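PDB 3G68: putative phosphosugar isomerase from Clostridium difficile, which probably binds and isomerises phosphorylated sugars through its paired SIS domains, as in the isomerase half of glucosamine-6-phosphate synthases. Local coordinates for residues 16-21 against 131-136; 44-49 against 64-69; 146-151 against 314-319; 209-214 against 234-239; 258-263 against 283-288. All coordinates share one frame; numbering follows the deposited sequence.

Contact 1: residues 16-21 against 131-136; sequences REIISN and LTVNCG
With CG1 beside its backbone N (chi1 -69°) and CD1 carried outward by an extended second torsion, Ile18 reaches from the last turns of helix 4-20 to the backbone of Asn134. Asn21, three residues on, holds CG anti to its own N (chi1 -169°), and its side chain crosses that of Asn134 at about a right angle, the two amide planes 58° apart. Ile18 makes only van der Waals contact: Ile18 CG1 lies 4.0 Å from Asn134 O, and Ile18 CD1 comes within 4.4 Å of Val133 CG1; both residues also pack on helix 145-165. The polar links pass through water. One water, 2.8 Å from Glu17 OE1, also donates to Asn134 O at 2.7 Å. A second accepts from Asn21 ND2 at 2.8 Å and donates to Asn134 OD1 at 2.7 Å. Asn134 is the centre of an inverse gamma turn in the loop between strand 129-130 and helix 145-165, and its carbonyl and amide are both tied to segment 16-21. Glu17 also pairs with Arg14, which would probably steady its carboxylate. With no direct hydrogen bond between the segments, loop and helix are coupled through two waters and a small aliphatic patch.

Contact 2: residues 44-49 against 64-69; sequences TSYHSG and VVKMYP
Tyr46 and Tyr68 lie face to face, with ring centroids 3.7 Å apart and planes 18° from parallel. Tyr68 CE1 sits over one face of the Tyr46 ring, offset toward its rim, at 3.3 Å from Tyr46 CD2; in return Tyr46 CE2 lies over a face of Tyr68. Met67 C and Lys66 CG approach the Tyr46 ring at a slant. The stack ties helix 43-59 to the chain that runs on from strand 63-67, the two being the last elements of a beta-alpha-beta unit that starts with strand 36-40 in the SIS domain. The short helix and strand axes run nearly antiparallel (158°), 8.2 Å apart. Tyr46 CG is anti to its backbone N, which throws the ring out toward the strand, while the two tyrosine side chains cross at about a right angle. Farther along the helix, with no side chain at Gly49, Lys66 CG comes to 3.9 Å from Gly49 C. Thr44 N and Ser45 OG hydrogen-bond a citrate, probably from the crystallisation liquor, which may mark the phosphate-binding end seen in SIS domains. Lys66, bent at its second torsion, crosses Tyr46 aslant, its CE 3.8 Å from Tyr46 OH.

Contact 3: residues 146-151 against 314-319; sequences GYYCTK and FIVPIQ
Tyr148 and Gln319 meet tip to tip and, with Ile315, supply most of the surface buried between helix 145-165 and the start of helix 316-324. The backbones stay well apart, 10.1 Å between Tyr148 CA and Val316 CA, and the side chains span the gap. Tyr148 OH donates to Gln319 OE1 at 2.7 Å. The acceptor lies at the edge of the ring, near its plane, whereas the hydroxyl is tilted 33° from the carbonyl plane of the amide; ring and amide are turned 72° against each other. Gln319 gets there with an extended chain, CD trans to CA (chi2 159°). The same hydroxyl is hemmed in by carbon: Val316 CG2 lies 3.4 Å from Tyr148 OH and Ile315 CG1 3.6 Å, so this short bond gives a buried phenol a polar partner beside aliphatic carbon. Ile315 holds CG1 between its backbone N and carbonyl carbon, and its CD1 passes on to Tyr147, coming to 3.9 Å from Tyr147 CE2 with the two side chains crossing at about a right angle. One face of the Tyr147 ring carries Lys151 CE from its own helix. The hydroxyl of Tyr147 and the amine of Lys151 both turn to Asp222. Phe187 of helix 187-200 meets the Tyr148 ring edge-to-face, and Met8 of helix 4-20 packs on Val316 and Gln319. Helix 43-59 covers Tyr147 and Thr150, leaving the contact in the core, where helices that follow the two parallel sheets come together.

Contact 4: residues 209-214 against 234-239; sequences KEIRII and MRIPVT
Ile211 N donates to Pro237 O at 2.9 Å in a nearly straight bond (172°), and the same carbonyl oxygen also receives a CA-H contact from Glu210 CA at 3.5 Å. This is the first of three backbone bonds between segments 209-214 and 234-239, where strand 210-215 pairs with strand 238-242, its parallel neighbour in a beta-alpha-beta unit whose connection is helix 220-234. Next, Thr239 N gives a longer bond to Ile211 O, at 3.3 Å, and Val238 CA-H points at that oxygen too. Ile213 N then bonds to Thr239 O at 3.0 Å. Ile211 thus lies opposite Val238 and Arg212 opposite Thr239, in parallel pairing. Ile211 and Val238 lie side by side on one face of the sheet, pointing the same way, with Ile211 CB 3.9 Å from Val238 CG1. Ile236, in the link from helix 220-234, lies beside the first residues of segment 209-214: its CG1 stands between the backbone N and the carbonyl carbon (chi1 59°), and its CD1 lies 4.0 Å from Ile211 CD1. Its CB rests against Lys209 O. Ala227 of helix 220-234 packs on Val238, whereas Phe261 of strand 258-264 packs on Ile211. Arg212 and Thr239 carry their side chains to the other face. There Arg212, extended from CG to NE, brings its guanidinium to Glu210, whose chain is bent at chi2. Glu210 OE2 also bonds to Ser258 OG, so the carboxylate ties strand 210-215 to the next strand, while Arg212 NH1 forms a salt bridge with Glu210 OE1 at 3.3 Å.

Contact 5: residues 258-263 against 283-288; sequences STIFIL and ENVFAI
Ile260 and Ile262 each use both N-H and C=O to bind strand 284-289 in parallel pairing, the two short axes 4.7 Å apart and 15° from parallel. Ile260 N to Asn284 O and Ile262 N to Phe286 O are both 2.9 Å; Phe286 N and Ile288 N return bonds to Ile260 O and Ile262 O. On one face Phe261 and Phe286 lie side by side, pointing the same way. Their planes are 24° apart but slid, the rings barely overlapping, so the closer touch is Phe261 CD1 on Phe286 CB at 3.7 Å. The Phe286 ring meets Thr259 CG2 at its edge, 3.8 Å from Phe286 CE2. Strands 258-264 and 284-289 belong to a beta-alpha-beta unit whose crossover is helix 271-279, within a five-stranded parallel sheet. That helix packs on the other face, where Ile262 and Val285 cross obliquely, Ile262 CD1 4.2 Å from Val285 CG1, and Ala287 lies against Ile275. Leu263 CD2 and Ile288 CD1 meet at 4.0 Å on the phenylalanine side. At the Ser258 end of the pair, Asn284 ND2 donates to Ser258 O at 3.3 Å; the oxygen lies in the amide plane, but the nitrogen stands above the carbonyl plane. Thr282 OG1 also bonds to Ser258 O.

In the fold
The chain holds two parallel five-stranded sheets with the same strand order, as expected of a double-SIS protein. Contacts 1 and 2 belong to the first half, contacts 4 and 5 to the second, and contact 3, through helices 145-165 and 316-324, joins the two sheet-bearing halves into one body. Along the chain contact 2 is nested within contact 1, and contacts 4 and 5 follow one another within contact 3. Contacts 4 and 5 lie in one sheet, where strands 210-215 and 258-264 are neighbours, their centres 11 Å apart. Contact 3 touches contacts 1 and 2 through helix 145-165 and contact 5 through Phe314 and Ile318. The centres of contacts 1 and 5 are 34 Å apart.

Contact 1: residues 16-21 against 131-136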
# COMPACT_ATOMS: atom_id res chain seq x y z
N ARG B 16 -25.69 23.83 16.22
CA ARG B 16 -25.77 22.57 15.47
C ARG B 16 -26.90 21.67 15.97
O ARG B 16 -27.56 21.01 15.16
CB ARG B 16 -24.46 21.82 15.53
CG ARG B 16 -23.39 22.50 14.76
CD ARG B 16 -22.10 21.92 15.10
NE ARG B 16 -21.06 22.69 14.45
CZ ARG B 16 -19.84 22.86 14.92
NH1 ARG B 16 -19.48 22.31 16.07
NH2 ARG B 16 -19.00 23.59 14.23
N GLU B 17 -27.13 21.66 17.29
CA GLU B 17 -28.24 20.91 17.89
C GLU B 17 -29.61 21.44 17.46
O GLU B 17 -30.56 20.66 17.17
CB GLU B 17 -28.19 20.93 19.40
CG GLU B 17 -27.03 20.13 19.96
CD GLU B 17 -26.86 20.30 21.46
OE1 GLU B 17 -27.57 21.16 22.04
OE2 GLU B 17 -25.99 19.61 22.03
N ILE B 18 -29.70 22.76 17.42
CA ILE B 18 -30.89 23.44 16.99
C ILE B 18 -31.21 23.13 15.53
O ILE B 18 -32.35 22.86 15.19
CB ILE B 18 -30.79 24.95 17.26
CG1 ILE B 18 -30.84 25.18 18.78
CG2 ILE B 18 -31.95 25.70 16.56
CD1 ILE B 18 -30.56 26.62 19.20
N ILE B 19 -30.21 23.18 14.67
CA ILE B 19 -30.35 22.82 13.26
C ILE B 19 -30.88 21.37 13.12
O ILE B 19 -31.85 21.15 12.41
CB ILE B 19 -29.00 23.06 12.51
CG1 ILE B 19 -28.83 24.56 12.24
CG2 ILE B 19 -28.90 22.27 11.18
CD1 ILE B 19 -27.38 24.97 11.84
N SER B 20 -30.27 20.42 13.83
CA SER B 20 -30.74 19.02 13.78
C SER B 20 -32.15 18.81 14.33
O SER B 20 -32.80 17.85 13.94
CB SER B 20 -29.78 18.10 14.51
OG SER B 20 -28.51 18.14 13.90
N ASN B 21 -32.63 19.67 15.22
CA ASN B 21 -33.97 19.56 15.81
C ASN B 21 -35.02 20.38 15.09
O ASN B 21 -36.19 20.38 15.51
CB ASN B 21 -33.92 20.05 17.26
CG ASN B 21 -35.19 19.73 18.05
OD1 ASN B 21 -35.66 18.58 18.06
ND2 ASN B 21 -35.75 20.73 18.72
N LEU B 131 -41.85 27.77 20.14
CA LEU B 131 -40.65 27.57 19.31
C LEU B 131 -39.39 27.90 20.12
O LEU B 131 -38.62 28.80 19.76
CB LEU B 131 -40.76 28.44 18.06
CG LEU B 131 -42.01 28.32 17.20
CD1 LEU B 131 -41.94 29.31 16.06
CD2 LEU B 131 -42.17 26.87 16.67
N THR B 132 -39.25 27.17 21.22
CA THR B 132 -38.18 27.32 22.20
C THR B 132 -36.80 27.36 21.55
O THR B 132 -36.49 26.55 20.68
CB THR B 132 -38.22 26.16 23.20
OG1 THR B 132 -39.58 25.98 23.66
CG2 THR B 132 -37.28 26.43 24.38
N VAL B 133 -36.00 28.34 21.96
CA VAL B 133 -34.62 28.46 21.51
C VAL B 133 -33.87 27.55 22.47
O VAL B 133 -33.66 27.91 23.63
CB VAL B 133 -34.10 29.91 21.56
CG1 VAL B 133 -32.61 29.95 21.13
CG2 VAL B 133 -34.94 30.81 20.69
N ASN B 134 -33.44 26.37 22.01
CA ASN B 134 -32.80 25.39 22.89
C ASN B 134 -31.31 25.59 23.05
O ASN B 134 -30.52 24.71 22.70
CB ASN B 134 -33.12 23.97 22.39
CG ASN B 134 -34.59 23.66 22.48
OD1 ASN B 134 -35.23 23.28 21.48
ND2 ASN B 134 -35.17 23.87 23.66
N CYS B 135 -30.92 26.76 23.58
CA CYS B 135 -29.52 27.13 23.79
C CYS B 135 -28.98 26.78 25.19
O CYS B 135 -27.77 26.92 25.46
CB CYS B 135 -29.37 28.63 23.52
SG CYS B 135 -30.37 29.62 24.61
N GLY B 136 -29.86 26.32 26.09
CA GLY B 136 -29.48 25.99 27.46
C GLY B 136 -29.50 27.26 28.29
O GLY B 136 -29.66 28.37 27.75
O HOH W 1 -30.14 22.19 21.87
O HOH W 2 -34.35 23.10 18.92

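Contact 2: residues 44-49 against 64-69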
# COMPACT_ATOMS: atom_id res chain seq x y z
N THR B 44 -31.93 42.95 23.31
CA THR B 44 -31.29 41.91 22.49
C THR B 44 -32.27 41.08 21.66
O THR B 44 -31.94 40.67 20.53
CB THR B 44 -30.38 41.05 23.41
OG1 THR B 44 -29.40 41.92 24.00
CG2 THR B 44 -29.68 39.91 22.65
N SER B 45 -33.47 40.84 22.20
CA SER B 45 -34.52 40.13 21.46
C SER B 45 -34.97 40.99 20.28
O SER B 45 -35.04 40.50 19.14
CB SER B 45 -35.67 39.74 22.37
OG SER B 45 -35.23 38.76 23.28
N TYR B 46 -35.17 42.29 20.52
CA TYR B 46 -35.47 43.22 19.43
C TYR B 46 -34.39 43.14 18.37
O TYR B 46 -34.70 43.04 17.19
CB TYR B 46 -35.63 44.68 19.90
CG TYR B 46 -35.94 45.63 18.75
CD1 TYR B 46 -37.12 45.52 18.04
CD2 TYR B 46 -35.05 46.64 18.39
CE1 TYR B 46 -37.40 46.36 16.97
CE2 TYR B 46 -35.33 47.49 17.35
CZ TYR B 46 -36.48 47.35 16.64
OH TYR B 46 -36.72 48.22 15.62
N HIS B 47 -33.12 43.16 18.79
CA HIS B 47 -32.01 43.15 17.83
C HIS B 47 -31.97 41.90 16.97
O HIS B 47 -31.55 41.96 15.82
CB HIS B 47 -30.64 43.36 18.50
CG HIS B 47 -30.52 44.66 19.26
ND1 HIS B 47 -29.77 44.79 20.41
CD2 HIS B 47 -31.13 45.86 19.08
CE1 HIS B 47 -29.87 46.03 20.87
NE2 HIS B 47 -30.70 46.70 20.08
N SER B 48 -32.36 40.76 17.53
CA SER B 48 -32.40 39.52 16.76
C SER B 48 -33.38 39.70 15.59
O SER B 48 -33.06 39.33 14.46
CB SER B 48 -32.74 38.29 17.63
OG SER B 48 -34.10 38.29 18.04
N GLY B 49 -34.53 40.33 15.85
CA GLY B 49 -35.50 40.67 14.80
C GLY B 49 -34.98 41.68 13.79
O GLY B 49 -35.13 41.50 12.57
N VAL B 64 -42.63 40.57 6.41
CA VAL B 64 -41.99 40.25 7.66
C VAL B 64 -41.54 41.59 8.18
O VAL B 64 -40.80 42.32 7.50
CB VAL B 64 -40.78 39.33 7.51
CG1 VAL B 64 -40.26 38.95 8.89
CG2 VAL B 64 -41.16 38.10 6.71
N VAL B 65 -42.00 41.94 9.37
CA VAL B 65 -41.62 43.22 9.95
C VAL B 65 -41.23 42.97 11.38
O VAL B 65 -41.58 41.93 11.97
CB VAL B 65 -42.76 44.25 9.81
CG1 VAL B 65 -43.09 44.47 8.32
CG2 VAL B 65 -43.98 43.78 10.54
N LYS B 66 -40.40 43.85 11.92
CA LYS B 66 -40.02 43.75 13.31
C LYS B 66 -40.46 45.03 14.00
O LYS B 66 -40.44 46.10 13.38
CB LYS B 66 -38.51 43.47 13.52
CG LYS B 66 -37.55 44.62 13.47
CD LYS B 66 -37.34 45.20 12.10
CE LYS B 66 -36.68 46.56 12.22
NZ LYS B 66 -36.60 47.16 10.87
N MSE B 67 -40.79 44.92 15.27
CA MSE B 67 -41.28 46.05 16.02
C MSE B 67 -40.95 45.96 17.49
O MSE B 67 -41.00 44.88 18.07
CB MSE B 67 -42.81 46.08 15.93
CG MSE B 67 -43.39 46.10 14.54
SE MSE B 67 -45.33 46.02 14.67
CE MSE B 67 -45.85 45.80 12.77
N TYR B 68 -40.63 47.11 18.10
CA TYR B 68 -40.50 47.18 19.54
C TYR B 68 -41.91 46.93 20.12
O TYR B 68 -42.91 47.29 19.49
CB TYR B 68 -40.06 48.59 20.01
CG TYR B 68 -38.59 48.93 19.93
CD1 TYR B 68 -37.64 48.27 20.74
CD2 TYR B 68 -38.15 50.00 19.15
CE1 TYR B 68 -36.30 48.63 20.71
CE2 TYR B 68 -36.81 50.38 19.12
CZ TYR B 68 -35.88 49.70 19.89
OH TYR B 68 -34.53 50.09 19.86
N PRO B 69 -42.01 46.30 21.30
CA PRO B 69 -43.34 46.07 21.87
C PRO B 69 -44.18 47.36 22.07
O PRO B 69 -45.39 47.34 21.82
CB PRO B 69 -43.04 45.40 23.21
CG PRO B 69 -41.70 44.77 23.01
CD PRO B 69 -40.96 45.73 22.15

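Contact 3: residues 146-151 against 314-319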
# COMPACT_ATOMS: atom_id res chain seq x y z
N GLY B 146 -27.41 33.15 23.51
CA GLY B 146 -28.85 33.29 23.26
C GLY B 146 -29.22 34.18 22.08
O GLY B 146 -30.18 33.89 21.37
N TYR B 147 -28.41 35.21 21.85
CA TYR B 147 -28.60 36.10 20.72
C TYR B 147 -28.40 35.30 19.42
O TYR B 147 -29.29 35.30 18.57
CB TYR B 147 -27.64 37.31 20.81
CG TYR B 147 -27.72 38.28 19.63
CD1 TYR B 147 -28.91 38.91 19.30
CD2 TYR B 147 -26.60 38.53 18.83
CE1 TYR B 147 -28.98 39.78 18.23
CE2 TYR B 147 -26.68 39.40 17.74
CZ TYR B 147 -27.87 40.03 17.46
OH TYR B 147 -27.98 40.92 16.41
N TYR B 148 -27.23 34.65 19.25
CA TYR B 148 -26.93 33.80 18.08
C TYR B 148 -27.99 32.70 17.86
O TYR B 148 -28.47 32.50 16.75
CB TYR B 148 -25.56 33.16 18.20
CG TYR B 148 -24.43 34.15 18.04
CD1 TYR B 148 -24.17 34.75 16.80
CD2 TYR B 148 -23.61 34.46 19.10
CE1 TYR B 148 -23.13 35.66 16.64
CE2 TYR B 148 -22.55 35.36 18.95
CZ TYR B 148 -22.33 35.95 17.73
OH TYR B 148 -21.31 36.84 17.56
N CYS B 149 -28.35 31.99 18.93
CA CYS B 149 -29.30 30.90 18.78
C CYS B 149 -30.72 31.41 18.46
O CYS B 149 -31.46 30.69 17.81
CB CYS B 149 -29.31 30.00 20.02
SG CYS B 149 -27.79 29.10 20.32
N THR B 150 -31.08 32.64 18.86
CA THR B 150 -32.41 33.22 18.55
C THR B 150 -32.44 33.66 17.07
O THR B 150 -33.41 33.39 16.33
CB THR B 150 -32.76 34.38 19.54
OG1 THR B 150 -32.85 33.84 20.88
CG2 THR B 150 -34.08 35.08 19.16
N LYS B 151 -31.37 34.32 16.61
CA LYS B 151 -31.25 34.64 15.19
C LYS B 151 -31.34 33.36 14.32
O LYS B 151 -32.06 33.34 13.34
CB LYS B 151 -29.95 35.35 14.88
CG LYS B 151 -29.84 36.75 15.49
CD LYS B 151 -28.59 37.46 14.94
CE LYS B 151 -27.26 36.86 15.49
NZ LYS B 151 -26.09 37.65 15.06
N PHE B 314 -19.57 38.16 12.74
CA PHE B 314 -19.03 39.53 12.75
C PHE B 314 -18.77 40.19 14.10
O PHE B 314 -17.72 40.84 14.27
CB PHE B 314 -19.84 40.50 11.88
CG PHE B 314 -18.99 41.23 10.90
CD1 PHE B 314 -18.01 42.10 11.34
CD2 PHE B 314 -19.12 40.99 9.53
CE1 PHE B 314 -17.19 42.77 10.40
CE2 PHE B 314 -18.31 41.61 8.62
CZ PHE B 314 -17.33 42.49 9.06
N ILE B 315 -19.69 40.04 15.05
CA ILE B 315 -19.55 40.72 16.32
C ILE B 315 -18.88 39.90 17.43
O ILE B 315 -18.74 40.37 18.56
CB ILE B 315 -20.86 41.39 16.82
CG1 ILE B 315 -21.94 40.39 17.16
CG2 ILE B 315 -21.39 42.38 15.79
CD1 ILE B 315 -23.11 41.08 17.92
N VAL B 316 -18.43 38.68 17.10
CA VAL B 316 -17.65 37.86 18.07
C VAL B 316 -16.56 38.68 18.78
O VAL B 316 -16.47 38.64 20.01
CB VAL B 316 -17.07 36.57 17.40
CG1 VAL B 316 -16.06 35.85 18.29
CG2 VAL B 316 -18.19 35.64 17.09
N PRO B 317 -15.72 39.42 18.02
CA PRO B 317 -14.69 40.26 18.67
C PRO B 317 -15.19 41.27 19.68
O PRO B 317 -14.55 41.48 20.70
CB PRO B 317 -14.00 40.97 17.49
CG PRO B 317 -14.81 40.63 16.31
CD PRO B 317 -15.52 39.40 16.56
N ILE B 318 -16.35 41.87 19.40
CA ILE B 318 -16.90 42.88 20.26
C ILE B 318 -17.46 42.20 21.52
O ILE B 318 -17.22 42.69 22.61
CB ILE B 318 -18.02 43.74 19.58
CG1 ILE B 318 -17.49 44.42 18.32
CG2 ILE B 318 -18.50 44.80 20.56
CD1 ILE B 318 -16.36 45.33 18.59
N GLN B 319 -18.18 41.10 21.37
CA GLN B 319 -18.62 40.33 22.54
C GLN B 319 -17.47 39.86 23.36
O GLN B 319 -17.58 39.80 24.59
CB GLN B 319 -19.47 39.14 22.12
CG GLN B 319 -20.81 39.52 21.53
CD GLN B 319 -21.38 38.42 20.68
OE1 GLN B 319 -20.65 37.66 20.04
NE2 GLN B 319 -22.72 38.32 20.68

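Contact 4: residues 209-214 against 234-239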
# COMPACT_ATOMS: atom_id res chain seq x y z
N LYS B 209 -13.28 55.56 26.84
CA LYS B 209 -14.08 56.60 27.48
C LYS B 209 -15.49 56.66 26.86
O LYS B 209 -16.44 56.86 27.59
CB LYS B 209 -13.41 57.95 27.31
CG LYS B 209 -12.10 58.08 28.11
CD LYS B 209 -11.39 59.37 27.83
CE LYS B 209 -10.10 59.48 28.65
NZ LYS B 209 -9.21 58.28 28.47
N GLU B 210 -15.59 56.55 25.53
CA GLU B 210 -16.90 56.50 24.84
C GLU B 210 -16.68 55.88 23.49
O GLU B 210 -15.65 56.17 22.81
CB GLU B 210 -17.57 57.88 24.78
CG GLU B 210 -16.81 58.99 24.11
CD GLU B 210 -17.12 59.12 22.63
OE1 GLU B 210 -17.82 58.25 22.10
OE2 GLU B 210 -16.65 60.14 22.01
N ILE B 211 -17.61 55.04 23.10
CA ILE B 211 -17.47 54.26 21.88
C ILE B 211 -18.63 54.43 20.91
O ILE B 211 -19.77 54.58 21.32
CB ILE B 211 -17.39 52.74 22.23
CG1 ILE B 211 -16.23 52.43 23.19
CG2 ILE B 211 -17.25 51.88 20.95
CD1 ILE B 211 -16.28 51.03 23.83
N ARG B 212 -18.33 54.39 19.63
CA ARG B 212 -19.33 54.35 18.59
C ARG B 212 -18.95 53.20 17.64
O ARG B 212 -17.77 52.95 17.43
CB ARG B 212 -19.43 55.69 17.84
CG ARG B 212 -20.03 56.75 18.71
CD ARG B 212 -20.30 58.00 17.90
NE ARG B 212 -20.85 59.05 18.74
CZ ARG B 212 -20.13 59.88 19.46
NH1 ARG B 212 -18.79 59.86 19.44
NH2 ARG B 212 -20.75 60.79 20.22
N ILE B 213 -19.92 52.44 17.17
CA ILE B 213 -19.68 51.34 16.22
C ILE B 213 -20.37 51.78 14.93
O ILE B 213 -21.50 52.26 14.96
CB ILE B 213 -20.27 49.99 16.69
CG1 ILE B 213 -19.74 49.63 18.07
CG2 ILE B 213 -19.93 48.87 15.68
CD1 ILE B 213 -20.41 48.37 18.66
N ILE B 214 -19.66 51.64 13.80
CA ILE B 214 -20.22 51.97 12.49
C ILE B 214 -20.26 50.67 11.69
O ILE B 214 -19.21 50.03 11.51
CB ILE B 214 -19.38 53.02 11.74
CG1 ILE B 214 -19.14 54.25 12.61
CG2 ILE B 214 -20.04 53.38 10.40
CD1 ILE B 214 -18.27 55.28 11.96
N MSE B 234 -18.99 47.74 29.66
CA MSE B 234 -17.96 48.79 29.79
C MSE B 234 -18.50 49.97 30.59
O MSE B 234 -17.72 50.79 31.11
CB MSE B 234 -17.51 49.26 28.41
CG MSE B 234 -16.94 48.18 27.53
SE MSE B 234 -15.17 47.63 28.08
CE MSE B 234 -14.22 49.25 27.52
N ARG B 235 -19.83 50.10 30.65
CA ARG B 235 -20.52 51.13 31.44
C ARG B 235 -20.10 52.57 31.16
O ARG B 235 -19.80 53.36 32.07
CB ARG B 235 -20.42 50.76 32.90
CG ARG B 235 -21.14 49.46 33.05
CD ARG B 235 -21.06 48.86 34.33
NE ARG B 235 -21.66 47.55 34.21
CZ ARG B 235 -21.71 46.65 35.18
NH1 ARG B 235 -21.22 46.91 36.38
NH2 ARG B 235 -22.27 45.47 34.92
N ILE B 236 -20.11 52.87 29.87
CA ILE B 236 -19.77 54.17 29.32
C ILE B 236 -20.73 54.38 28.17
O ILE B 236 -21.43 53.44 27.76
CB ILE B 236 -18.29 54.21 28.80
CG1 ILE B 236 -18.05 53.15 27.73
CG2 ILE B 236 -17.30 54.10 29.98
CD1 ILE B 236 -16.63 53.13 27.16
N PRO B 237 -20.75 55.59 27.60
CA PRO B 237 -21.60 55.77 26.44
C PRO B 237 -21.18 54.94 25.24
O PRO B 237 -19.99 54.96 24.84
CB PRO B 237 -21.48 57.26 26.13
CG PRO B 237 -21.15 57.87 27.44
CD PRO B 237 -20.17 56.88 28.01
N VAL B 238 -22.14 54.19 24.70
CA VAL B 238 -21.91 53.39 23.48
C VAL B 238 -23.12 53.42 22.57
O VAL B 238 -24.22 53.16 23.01
CB VAL B 238 -21.53 51.91 23.72
CG1 VAL B 238 -20.99 51.31 22.39
CG2 VAL B 238 -20.47 51.78 24.81
N THR B 239 -22.92 53.78 21.32
CA THR B 239 -24.00 53.81 20.35
C THR B 239 -23.54 53.19 19.04
O THR B 239 -22.39 53.37 18.64
CB THR B 239 -24.49 55.24 20.15
OG1 THR B 239 -24.84 55.78 21.43
CG2 THR B 239 -25.72 55.26 19.25

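Contact 5: residues 258-263 against 283-288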
# COMPACT_ATOMS: atom_id res chain seq x y z
N SER B 258 -12.65 59.83 21.57
CA SER B 258 -13.62 58.91 21.00
C SER B 258 -12.93 57.61 20.54
O SER B 258 -11.82 57.65 19.96
CB SER B 258 -14.29 59.50 19.74
OG SER B 258 -14.95 60.73 20.01
N THR B 259 -13.61 56.50 20.79
CA THR B 259 -13.24 55.18 20.28
C THR B 259 -14.29 54.81 19.23
O THR B 259 -15.51 54.93 19.49
CB THR B 259 -13.18 54.15 21.37
OG1 THR B 259 -12.15 54.51 22.31
CG2 THR B 259 -12.86 52.75 20.77
N ILE B 260 -13.81 54.31 18.09
CA ILE B 260 -14.70 53.89 16.99
C ILE B 260 -14.29 52.53 16.46
O ILE B 260 -13.12 52.27 16.18
CB ILE B 260 -14.77 54.86 15.76
CG1 ILE B 260 -14.99 56.30 16.18
CG2 ILE B 260 -15.90 54.44 14.81
CD1 ILE B 260 -13.77 56.97 16.64
N PHE B 261 -15.30 51.64 16.35
CA PHE B 261 -15.15 50.31 15.78
C PHE B 261 -15.89 50.35 14.45
O PHE B 261 -17.07 50.75 14.42
CB PHE B 261 -15.75 49.23 16.65
CG PHE B 261 -15.00 49.01 17.90
CD1 PHE B 261 -13.84 48.25 17.88
CD2 PHE B 261 -15.41 49.59 19.08
CE1 PHE B 261 -13.10 48.06 19.02
CE2 PHE B 261 -14.67 49.38 20.26
CZ PHE B 261 -13.52 48.61 20.23
N ILE B 262 -15.18 50.01 13.37
CA ILE B 262 -15.78 49.94 12.03
C ILE B 262 -15.88 48.46 11.63
O ILE B 262 -14.88 47.76 11.54
CB ILE B 262 -15.01 50.78 10.99
CG1 ILE B 262 -15.01 52.27 11.43
CG2 ILE B 262 -15.68 50.65 9.60
CD1 ILE B 262 -14.43 53.28 10.43
N LEU B 263 -17.12 48.01 11.44
CA LEU B 263 -17.42 46.64 11.02
C LEU B 263 -17.53 46.74 9.50
O LEU B 263 -18.55 47.18 8.97
CB LEU B 263 -18.72 46.18 11.67
CG LEU B 263 -18.77 46.22 13.21
CD1 LEU B 263 -20.13 45.65 13.70
CD2 LEU B 263 -17.61 45.44 13.77
N GLU B 283 -7.02 58.61 17.61
CA GLU B 283 -6.09 57.50 17.41
C GLU B 283 -6.76 56.16 17.78
O GLU B 283 -6.13 55.09 17.68
CB GLU B 283 -4.80 57.76 18.22
CG GLU B 283 -4.09 59.06 17.79
CD GLU B 283 -2.75 59.30 18.46
OE1 GLU B 283 -2.06 60.29 18.06
OE2 GLU B 283 -2.37 58.54 19.37
N ASN B 284 -8.03 56.21 18.17
CA ASN B 284 -8.79 55.03 18.59
C ASN B 284 -9.79 54.51 17.58
O ASN B 284 -10.95 54.24 17.93
CB ASN B 284 -9.50 55.38 19.92
CG ASN B 284 -8.56 56.00 20.91
OD1 ASN B 284 -7.48 55.46 21.17
ND2 ASN B 284 -8.93 57.17 21.44
N VAL B 285 -9.34 54.35 16.32
CA VAL B 285 -10.18 53.78 15.26
C VAL B 285 -9.71 52.32 15.01
O VAL B 285 -8.53 52.05 14.74
CB VAL B 285 -10.18 54.60 13.95
CG1 VAL B 285 -11.15 53.91 12.96
CG2 VAL B 285 -10.63 56.07 14.21
N PHE B 286 -10.63 51.37 15.12
CA PHE B 286 -10.33 49.92 14.97
C PHE B 286 -11.25 49.38 13.88
O PHE B 286 -12.46 49.43 14.03
CB PHE B 286 -10.61 49.16 16.28
CG PHE B 286 -9.87 49.70 17.47
CD1 PHE B 286 -8.61 49.21 17.82
CD2 PHE B 286 -10.44 50.68 18.26
CE1 PHE B 286 -7.94 49.72 18.90
CE2 PHE B 286 -9.75 51.20 19.36
CZ PHE B 286 -8.51 50.72 19.67
N ALA B 287 -10.67 48.88 12.78
CA ALA B 287 -11.47 48.31 11.68
C ALA B 287 -11.43 46.80 11.73
O ALA B 287 -10.39 46.22 11.94
CB ALA B 287 -10.98 48.83 10.34
N ILE B 288 -12.58 46.18 11.54
CA ILE B 288 -12.74 44.74 11.60
C ILE B 288 -13.34 44.25 10.26
O ILE B 288 -14.41 44.73 9.85
CB ILE B 288 -13.69 44.33 12.76
CG1 ILE B 288 -13.13 44.81 14.12
CG2 ILE B 288 -13.96 42.85 12.70
CD1 ILE B 288 -14.07 44.64 15.33